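3-oxoadipate enol-lactonase (Burkholderia xenovorans, PDB 2XUA) hydrolyses the enol-lactone of 3-oxoadipate, a step of catechol metabolism, as an alpha/beta hydrolase with a divergent cap domain. Local coordinates at the interface of chains A and B. Sequence-based numbering; all coordinates share one arbitrary frame. Chains: chain A/B, 3-oxoadipate enol-lactonase.

The interface of chains A and B. Residues chain A 44, 163, 167, 169-170, 248, 251; chain B 167, 169-170.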
loop_
_atom_site.group_PDB
_atom_site.type_symbol
_atom_site.label_atom_id
_atom_site.label_comp_id
_atom_site.label_asym_id
_atom_site.label_seq_id
_atom_site.Cartn_x
_atom_site.Cartn_y
_atom_site.Cartn_z
ATOM N N PRO A 44 10.281 -0.226 2.685
ATOM C CA PRO A 44 11.468 -0.493 3.552
ATOM C C PRO A 44 12.720 0.384 3.396
ATOM O O PRO A 44 13.478 0.516 4.370
ATOM C CB PRO A 44 11.848 -1.930 3.224
ATOM C CG PRO A 44 10.594 -2.521 2.600
ATOM C CD PRO A 44 9.773 -1.459 2.048
ATOM N N TYR A 163 9.977 -17.313 2.854
ATOM C CA TYR A 163 9.681 -15.922 3.167
ATOM C C TYR A 163 8.150 -15.738 3.110
ATOM O O TYR A 163 7.541 -15.147 4.018
ATOM C CB TYR A 163 10.387 -14.919 2.223
ATOM C CG TYR A 163 10.122 -13.505 2.650
ATOM C CD1 TYR A 163 10.893 -12.899 3.663
ATOM C CD2 TYR A 163 9.079 -12.769 2.079
ATOM C CE1 TYR A 163 10.608 -11.512 4.104
ATOM C CE2 TYR A 163 8.784 -11.448 2.525
ATOM C CZ TYR A 163 9.529 -10.840 3.515
ATOM O OH TYR A 163 9.181 -9.553 3.958
ATOM N N GLU A 167 5.807 -14.566 6.191
ATOM C CA GLU A 167 5.405 -13.178 6.097
ATOM C C GLU A 167 4.083 -13.028 5.294
ATOM O O GLU A 167 4.073 -12.349 4.224
ATOM C CB GLU A 167 6.495 -12.349 5.436
ATOM C CG GLU A 167 7.884 -12.322 6.185
ATOM C CD GLU A 167 7.811 -11.584 7.495
ATOM O OE1 GLU A 167 8.735 -11.747 8.322
ATOM O OE2 GLU A 167 6.805 -10.832 7.709
ATOM N N VAL A 169 1.466 -11.276 5.847
ATOM C CA VAL A 169 0.882 -9.891 5.768
ATOM C C VAL A 169 1.611 -9.154 4.619
ATOM O O VAL A 169 0.963 -8.531 3.765
ATOM C CB VAL A 169 1.050 -9.117 7.107
ATOM C CG1 VAL A 169 0.750 -7.568 6.959
ATOM C CG2 VAL A 169 0.138 -9.782 8.291
ATOM N N VAL A 170 2.949 -9.236 4.605
ATOM C CA VAL A 170 3.737 -8.609 3.488
ATOM C C VAL A 170 3.242 -9.219 2.171
ATOM O O VAL A 170 2.935 -8.514 1.199
ATOM C CB VAL A 170 5.277 -8.817 3.639
ATOM C CG1 VAL A 170 6.014 -8.255 2.414
ATOM C CG2 VAL A 170 5.848 -8.107 4.960
ATOM N N ILE A 248 12.630 -6.273 -0.478
ATOM C CA ILE A 248 11.747 -6.696 0.623
ATOM C C ILE A 248 12.277 -7.881 1.404
ATOM O O ILE A 248 12.433 -7.811 2.619
ATOM C CB ILE A 248 10.347 -6.941 0.087
ATOM C CG1 ILE A 248 9.832 -5.609 -0.410
ATOM C CG2 ILE A 248 9.355 -7.576 1.121
ATOM C CD1 ILE A 248 8.287 -5.646 -0.950
ATOM N N ALA A 251 15.599 -6.730 3.024
ATOM C CA ALA A 251 15.510 -5.256 3.098
ATOM C C ALA A 251 16.754 -4.631 3.680
ATOM O O ALA A 251 17.327 -3.737 3.074
ATOM C CB ALA A 251 14.243 -4.818 3.878
ATOM N N GLU B 167 8.985 -7.393 12.737
ATOM C CA GLU B 167 8.280 -7.127 11.467
ATOM C C GLU B 167 8.606 -5.721 10.868
ATOM O O GLU B 167 7.703 -4.882 10.696
ATOM C CB GLU B 167 6.768 -7.381 11.671
ATOM C CG GLU B 167 6.414 -8.859 11.988
ATOM C CD GLU B 167 6.323 -9.725 10.717
ATOM O OE1 GLU B 167 5.651 -10.769 10.766
ATOM O OE2 GLU B 167 6.898 -9.346 9.697
ATOM N N VAL B 169 9.404 -4.751 7.893
ATOM C CA VAL B 169 8.860 -4.441 6.562
ATOM C C VAL B 169 7.364 -4.020 6.700
ATOM O O VAL B 169 6.951 -3.023 6.108
ATOM C CB VAL B 169 9.026 -5.620 5.525
ATOM C CG1 VAL B 169 8.149 -5.415 4.266
ATOM C CG2 VAL B 169 10.483 -5.741 5.002
ATOM N N VAL B 170 6.590 -4.805 7.444
ATOM C CA VAL B 170 5.176 -4.450 7.754
ATOM C C VAL B 170 5.185 -3.054 8.373
ATOM O O VAL B 170 4.454 -2.188 7.960
ATOM C CB VAL B 170 4.541 -5.404 8.712
ATOM C CG1 VAL B 170 3.065 -4.931 9.001
ATOM C CG2 VAL B 170 4.456 -6.836 8.119
#
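B:Val169 pushes both its methyls into chain A, where this alpha/beta hydrolase meets a second copy of itself across a two-fold axis. B:Val169 has 84 Å² hidden by chain A in this half of the interface, and the two-fold gives A:Val169 the equivalent setting in chain B. CG1 of B:Val169, anti to the backbone N (chi1 166°), packs 3.6 Å from CG2 of A:Val170, the two side chains crossing near a right angle, and also meets CG2 of A:Ile248. The other branch, CG2 of B:Val169, faces a second set of groups: the carbonyl O of A:Ile248 at 3.7 Å, CG of the A:Pro44 ring and CB of A:Ala251, with the A:Tyr163 hydroxyl at the margin. Close to the two-fold, A:Val170 and B:Val170 touch through their CG2 methyls at 3.7 Å.

A:Glu167 and B:Glu167 reach tip to tip, OE2 to OE2 at 2.5 Å, with their carboxylate planes 84° apart. Such a short approach would suit a hydrogen bond if one acid carried a proton, which the model does not show; two charged carboxylates would repel. Both glutamate side chains bend at chi2 (-68° in A:Glu167), which turns the carboxylates toward each other, and CG of A:Glu167 lies 3.4 Å above one face of the A:Tyr163 ring, near its rim. Each glutamate immediately precedes helix 168-179, which carries both valines at its start. Whether this dimer persists in solution cannot be read from the structure alone.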